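PDB 1XEA: oxidoreductase, Gfo/Idh/MocA family from Vibrio cholerae, which probably acts as a nucleotide-dependent oxidoreductase, using an NAD-binding Rossmann domain to carry out redox chemistry on a substrate not yet established. Local coordinates for residues 56-70 and 79-93. Residues are numbered along the deposited sequence; the frame is centred on the assembly and turned at random.
Sequences YRDVLQYGVDAVMIH and LAAFFLHLGIPTFVD
L79 splits its two methyls between Y56 and I69: CD2 sits over one face of the Y56 ring, 3.7 Å from its centroid, while CD1 meets I69 CG2. One turn on, F82 takes the edge of Y56 against its ring face in a T-shaped pair, centroids 5.0 Å apart and planes at 80°. Its CG lies anti to the backbone N (chi1 -177°), swinging the ring out toward Y56, R57 and L60. The F83 ring is sandwiched between V67, whose CG1 makes a CH-pi contact 4.0 Å from the ring centroid, and F82 CD2 on the opposite face. L86, just before the Schellman turn at G87, brings CD1 to L60 CD1, and I88 CD1 reaches the other L60 methyl, CD2, at 3.5 Å.

From P89 onward the chain runs beside strand 66-69, parallel to it. V67 N donates to P89 O, F91 N to V67 O at 2.9 Å, and I69 N to F91 O at 2.7 Å; D93 N to I69 O is weak. The T90 hydroxyl OG1 donates a hydrogen bond to I88 O (3.0 Å). V67, I69, T90 and V92 occupy the sheet face against which helix 79-85 packs; on the opposite face selenomethionine M68 makes an oblique Met-aromatic contact with F91, SE 5.1 Å from the ring centroid, and W275 of helix 268-281 adjoins both. D93 OD1 bonds to Y18 OH of helix 12-22. In this beta-alpha-beta crossover of the Rossmann domain, directional backbone bonds fix the parallel register of the strands, whereas the helix is placed by the fit of carbon surfaces.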
loop_
_atom_site.group_PDB
_atom_site.type_symbol
_atom_site.label_atom_id
_atom_site.label_comp_id
_atom_site.label_asym_id
_atom_site.label_seq_id
_atom_site.Cartn_x
_atom_site.Cartn_y
_atom_site.Cartn_z
ATOM N N TYR A 56 35.401 -25.518 23.980
ATOM C CA TYR A 56 34.129 -26.226 23.947
ATOM C C TYR A 56 34.088 -27.483 24.793
ATOM O O TYR A 56 33.045 -28.121 24.891
ATOM C CB TYR A 56 33.745 -26.557 22.501
ATOM C CG TYR A 56 34.562 -27.642 21.846
ATOM C CD1 TYR A 56 34.282 -28.987 22.081
ATOM C CD2 TYR A 56 35.593 -27.325 20.966
ATOM C CE1 TYR A 56 35.010 -29.997 21.452
ATOM C CE2 TYR A 56 36.332 -28.323 20.327
ATOM C CZ TYR A 56 36.036 -29.662 20.574
ATOM O OH TYR A 56 36.763 -30.659 19.944
ATOM N N ARG A 57 35.210 -27.834 25.417
ATOM C CA ARG A 57 35.256 -29.033 26.249
ATOM C C ARG A 57 34.934 -28.721 27.701
ATOM O O ARG A 57 34.196 -29.463 28.356
ATOM C CB ARG A 57 36.631 -29.688 26.144
ATOM C CG ARG A 57 36.947 -30.156 24.743
ATOM C CD ARG A 57 38.437 -30.060 24.460
ATOM N NE ARG A 57 38.692 -29.905 23.033
ATOM C CZ ARG A 57 39.875 -29.599 22.512
ATOM N NH1 ARG A 57 40.917 -29.414 23.311
ATOM N NH2 ARG A 57 40.010 -29.473 21.193
ATOM N N ASP A 58 35.472 -27.609 28.193
ATOM C CA ASP A 58 35.246 -27.194 29.573
ATOM C C ASP A 58 33.764 -27.012 29.849
ATOM O O ASP A 58 33.327 -26.990 31.000
ATOM C CB ASP A 58 35.981 -25.884 29.858
ATOM C CG ASP A 58 37.478 -25.999 29.655
ATOM O OD1 ASP A 58 38.126 -26.769 30.399
ATOM O OD2 ASP A 58 38.008 -25.317 28.751
ATOM N N VAL A 59 32.995 -26.879 28.778
ATOM C CA VAL A 59 31.560 -26.691 28.881
ATOM C C VAL A 59 30.889 -27.787 29.712
ATOM O O VAL A 59 29.925 -27.526 30.427
ATOM C CB VAL A 59 30.922 -26.642 27.469
ATOM C CG1 VAL A 59 29.409 -26.631 27.568
ATOM C CG2 VAL A 59 31.410 -25.401 26.728
ATOM N N LEU A 60 31.397 -29.008 29.624
ATOM C CA LEU A 60 30.812 -30.110 30.376
ATOM C C LEU A 60 30.927 -29.922 31.879
ATOM O O LEU A 60 30.135 -30.475 32.644
ATOM C CB LEU A 60 31.490 -31.411 29.985
ATOM C CG LEU A 60 31.313 -31.772 28.519
ATOM C CD1 LEU A 60 32.185 -32.977 28.222
ATOM C CD2 LEU A 60 29.836 -32.066 28.218
ATOM N N GLN A 61 31.923 -29.147 32.293
ATOM C CA GLN A 61 32.177 -28.887 33.710
ATOM C C GLN A 61 30.978 -28.360 34.499
ATOM O O GLN A 61 30.733 -28.780 35.634
ATOM C CB GLN A 61 33.359 -27.921 33.854
ATOM C CG GLN A 61 34.667 -28.498 33.311
ATOM C CD GLN A 61 35.883 -27.651 33.636
ATOM O OE1 GLN A 61 36.176 -27.393 34.804
ATOM N NE2 GLN A 61 36.607 -27.222 32.602
ATOM N N TYR A 62 30.230 -27.450 33.887
ATOM C CA TYR A 62 29.069 -26.837 34.518
ATOM C C TYR A 62 27.813 -27.714 34.491
ATOM O O TYR A 62 26.753 -27.321 34.987
ATOM C CB TYR A 62 28.793 -25.497 33.843
ATOM C CG TYR A 62 30.026 -24.634 33.706
ATOM C CD1 TYR A 62 30.922 -24.822 32.658
ATOM C CD2 TYR A 62 30.306 -23.638 34.636
ATOM C CE1 TYR A 62 32.070 -24.030 32.541
ATOM C CE2 TYR A 62 31.448 -22.842 34.532
ATOM C CZ TYR A 62 32.327 -23.038 33.485
ATOM O OH TYR A 62 33.443 -22.234 33.380
ATOM N N GLY A 63 27.939 -28.904 33.917
ATOM C CA GLY A 63 26.808 -29.814 33.842
ATOM C C GLY A 63 25.600 -29.206 33.160
ATOM O O GLY A 63 24.536 -29.064 33.772
ATOM N N VAL A 64 25.777 -28.856 31.887
ATOM C CA VAL A 64 24.731 -28.255 31.070
ATOM C C VAL A 64 23.699 -29.284 30.639
ATOM O O VAL A 64 23.995 -30.472 30.563
ATOM C CB VAL A 64 25.329 -27.608 29.812
ATOM C CG1 VAL A 64 26.350 -26.543 30.208
ATOM C CG2 VAL A 64 25.986 -28.671 28.951
ATOM N N ASP A 65 22.486 -28.818 30.363
ATOM C CA ASP A 65 21.400 -29.691 29.936
ATOM C C ASP A 65 21.315 -29.786 28.420
ATOM O O ASP A 65 20.646 -30.669 27.880
ATOM C CB ASP A 65 20.081 -29.182 30.513
ATOM C CG ASP A 65 20.021 -29.332 32.019
ATOM O OD1 ASP A 65 19.928 -30.491 32.496
ATOM O OD2 ASP A 65 20.080 -28.295 32.724
ATOM N N ALA A 66 21.999 -28.870 27.743
ATOM C CA ALA A 66 22.022 -28.839 26.290
ATOM C C ALA A 66 22.982 -27.751 25.796
ATOM O O ALA A 66 23.337 -26.836 26.545
ATOM C CB ALA A 66 20.612 -28.593 25.752
ATOM N N VAL A 67 23.402 -27.865 24.534
ATOM C CA VAL A 67 24.303 -26.899 23.910
ATOM C C VAL A 67 23.722 -26.377 22.593
ATOM O O VAL A 67 23.010 -27.094 21.886
ATOM C CB VAL A 67 25.693 -27.518 23.617
ATOM C CG1 VAL A 67 26.367 -27.914 24.910
ATOM C CG2 VAL A 67 25.549 -28.714 22.705
HETATM N N MSE A 68 24.014 -25.118 22.284
HETATM C CA MSE A 68 23.551 -24.480 21.054
HETATM C C MSE A 68 24.783 -24.025 20.300
HETATM O O MSE A 68 25.453 -23.079 20.704
HETATM C CB MSE A 68 22.669 -23.272 21.374
HETATM C CG MSE A 68 21.330 -23.638 21.977
HETATM SE SE MSE A 68 20.258 -22.131 22.531
HETATM C CE MSE A 68 19.825 -21.393 20.793
ATOM N N ILE A 69 25.090 -24.700 19.205
ATOM C CA ILE A 69 26.272 -24.350 18.435
ATOM C C ILE A 69 25.963 -23.272 17.408
ATOM O O ILE A 69 25.104 -23.451 16.555
ATOM C CB ILE A 69 26.816 -25.594 17.743
ATOM C CG1 ILE A 69 27.130 -26.643 18.814
ATOM C CG2 ILE A 69 28.045 -25.243 16.921
ATOM C CD1 ILE A 69 27.257 -28.040 18.286
ATOM N N HIS A 70 26.660 -22.148 17.485
ATOM C CA HIS A 70 26.401 -21.072 16.542
ATOM C C HIS A 70 27.654 -20.759 15.759
ATOM O O HIS A 70 27.710 -19.787 15.008
ATOM C CB HIS A 70 25.932 -19.827 17.284
ATOM C CG HIS A 70 24.811 -20.086 18.238
ATOM N ND1 HIS A 70 23.528 -20.375 17.823
ATOM C CD2 HIS A 70 24.786 -20.127 19.591
ATOM C CE1 HIS A 70 22.762 -20.580 18.879
ATOM N NE2 HIS A 70 23.501 -20.436 19.964
ATOM N N LEU A 79 31.839 -29.997 16.692
ATOM C CA LEU A 79 31.110 -29.642 17.900
ATOM C C LEU A 79 29.872 -30.505 18.116
ATOM O O LEU A 79 29.680 -31.083 19.185
ATOM C CB LEU A 79 30.709 -28.170 17.840
ATOM C CG LEU A 79 31.870 -27.175 17.795
ATOM C CD1 LEU A 79 31.324 -25.783 17.598
ATOM C CD2 LEU A 79 32.683 -27.257 19.073
ATOM N N ALA A 80 29.031 -30.587 17.093
ATOM C CA ALA A 80 27.807 -31.373 17.173
ATOM C C ALA A 80 28.089 -32.791 17.659
ATOM O O ALA A 80 27.616 -33.201 18.722
ATOM C CB ALA A 80 27.129 -31.417 15.808
ATOM N N ALA A 81 28.850 -33.538 16.864
ATOM C CA ALA A 81 29.202 -34.913 17.198
ATOM C C ALA A 81 29.694 -35.017 18.636
ATOM O O ALA A 81 29.256 -35.888 19.393
ATOM C CB ALA A 81 30.273 -35.424 16.245
ATOM N N PHE A 82 30.595 -34.116 19.014
ATOM C CA PHE A 82 31.157 -34.116 20.361
ATOM C C PHE A 82 30.113 -34.233 21.466
ATOM O O PHE A 82 30.164 -35.152 22.289
ATOM C CB PHE A 82 31.987 -32.858 20.599
ATOM C CG PHE A 82 32.659 -32.830 21.940
ATOM C CD1 PHE A 82 33.592 -33.807 22.284
ATOM C CD2 PHE A 82 32.371 -31.826 22.855
ATOM C CE1 PHE A 82 34.237 -33.779 23.519
ATOM C CE2 PHE A 82 33.011 -31.788 24.094
ATOM C CZ PHE A 82 33.946 -32.768 24.428
ATOM N N PHE A 83 29.165 -33.306 21.489
ATOM C CA PHE A 83 28.145 -33.345 22.524
ATOM C C PHE A 83 27.099 -34.407 22.253
ATOM O O PHE A 83 26.441 -34.883 23.178
ATOM C CB PHE A 83 27.483 -31.981 22.668
ATOM C CG PHE A 83 28.448 -30.883 22.971
ATOM C CD1 PHE A 83 29.108 -30.220 21.944
ATOM C CD2 PHE A 83 28.720 -30.524 24.286
ATOM C CE1 PHE A 83 30.022 -29.214 22.221
ATOM C CE2 PHE A 83 29.633 -29.519 24.575
ATOM C CZ PHE A 83 30.285 -28.861 23.540
ATOM N N LEU A 84 26.941 -34.779 20.989
ATOM C CA LEU A 84 25.970 -35.805 20.650
ATOM C C LEU A 84 26.415 -37.134 21.238
ATOM O O LEU A 84 25.587 -37.928 21.698
ATOM C CB LEU A 84 25.819 -35.926 19.138
ATOM C CG LEU A 84 24.949 -34.842 18.517
ATOM C CD1 LEU A 84 24.917 -35.049 17.017
ATOM C CD2 LEU A 84 23.541 -34.912 19.094
ATOM N N HIS A 85 27.722 -37.378 21.231
ATOM C CA HIS A 85 28.246 -38.612 21.782
ATOM C C HIS A 85 28.166 -38.574 23.313
ATOM O O HIS A 85 27.820 -39.570 23.961
ATOM C CB HIS A 85 29.684 -38.828 21.311
ATOM C CG HIS A 85 30.335 -40.027 21.922
ATOM N ND1 HIS A 85 29.618 -41.058 22.495
ATOM C CD2 HIS A 85 31.640 -40.334 22.107
ATOM C CE1 HIS A 85 30.452 -41.940 23.014
ATOM N NE2 HIS A 85 31.687 -41.524 22.792
ATOM N N LEU A 86 28.483 -37.416 23.885
ATOM C CA LEU A 86 28.423 -37.236 25.330
ATOM C C LEU A 86 26.976 -37.339 25.808
ATOM O O LEU A 86 26.696 -37.201 26.999
ATOM C CB LEU A 86 28.974 -35.866 25.709
ATOM C CG LEU A 86 30.426 -35.626 25.311
ATOM C CD1 LEU A 86 30.757 -34.141 25.395
ATOM C CD2 LEU A 86 31.331 -36.439 26.216
ATOM N N GLY A 87 26.061 -37.563 24.867
ATOM C CA GLY A 87 24.651 -37.686 25.199
ATOM C C GLY A 87 23.997 -36.412 25.708
ATOM O O GLY A 87 23.446 -36.374 26.811
ATOM N N ILE A 88 24.044 -35.363 24.899
ATOM C CA ILE A 88 23.450 -34.094 25.290
ATOM C C ILE A 88 22.630 -33.499 24.145
ATOM O O ILE A 88 23.109 -33.413 23.015
ATOM C CB ILE A 88 24.552 -33.105 25.701
ATOM C CG1 ILE A 88 25.396 -33.733 26.809
ATOM C CG2 ILE A 88 23.949 -31.796 26.168
ATOM C CD1 ILE A 88 26.596 -32.912 27.201
ATOM N N PRO A 89 21.373 -33.102 24.418
ATOM C CA PRO A 89 20.535 -32.515 23.366
ATOM C C PRO A 89 21.332 -31.404 22.680
ATOM O O PRO A 89 21.799 -30.471 23.333
ATOM C CB PRO A 89 19.346 -31.973 24.148
ATOM C CG PRO A 89 19.223 -32.961 25.272
ATOM C CD PRO A 89 20.654 -33.140 25.704
ATOM N N THR A 90 21.502 -31.508 21.371
ATOM C CA THR A 90 22.270 -30.499 20.651
ATOM C C THR A 90 21.445 -29.649 19.684
ATOM O O THR A 90 20.567 -30.148 18.978
ATOM C CB THR A 90 23.439 -31.150 19.855
ATOM O OG1 THR A 90 24.324 -31.805 20.767
ATOM C CG2 THR A 90 24.223 -30.109 19.067
ATOM N N PHE A 91 21.757 -28.359 19.650
ATOM C CA PHE A 91 21.094 -27.418 18.767
ATOM C C PHE A 91 22.159 -26.819 17.871
ATOM O O PHE A 91 23.244 -26.470 18.339
ATOM C CB PHE A 91 20.435 -26.313 19.579
ATOM C CG PHE A 91 19.895 -25.194 18.746
ATOM C CD1 PHE A 91 18.609 -25.251 18.231
ATOM C CD2 PHE A 91 20.677 -24.079 18.470
ATOM C CE1 PHE A 91 18.101 -24.209 17.453
ATOM C CE2 PHE A 91 20.180 -23.031 17.694
ATOM C CZ PHE A 91 18.890 -23.098 17.184
ATOM N N VAL A 92 21.851 -26.714 16.584
ATOM C CA VAL A 92 22.787 -26.146 15.626
ATOM C C VAL A 92 22.039 -25.220 14.692
ATOM O O VAL A 92 21.005 -25.584 14.146
ATOM C CB VAL A 92 23.489 -27.238 14.782
ATOM C CG1 VAL A 92 24.437 -26.592 13.779
ATOM C CG2 VAL A 92 24.263 -28.180 15.692
ATOM N N ASP A 93 22.565 -24.017 14.511
ATOM C CA ASP A 93 21.931 -23.050 13.635
ATOM C C ASP A 93 22.154 -23.455 12.186
ATOM O O ASP A 93 23.258 -23.836 11.806
ATOM C CB ASP A 93 22.499 -21.655 13.898
ATOM C CG ASP A 93 21.798 -20.582 13.094
ATOM O OD1 ASP A 93 20.540 -20.579 13.075
ATOM O OD2 ASP A 93 22.497 -19.727 12.493
#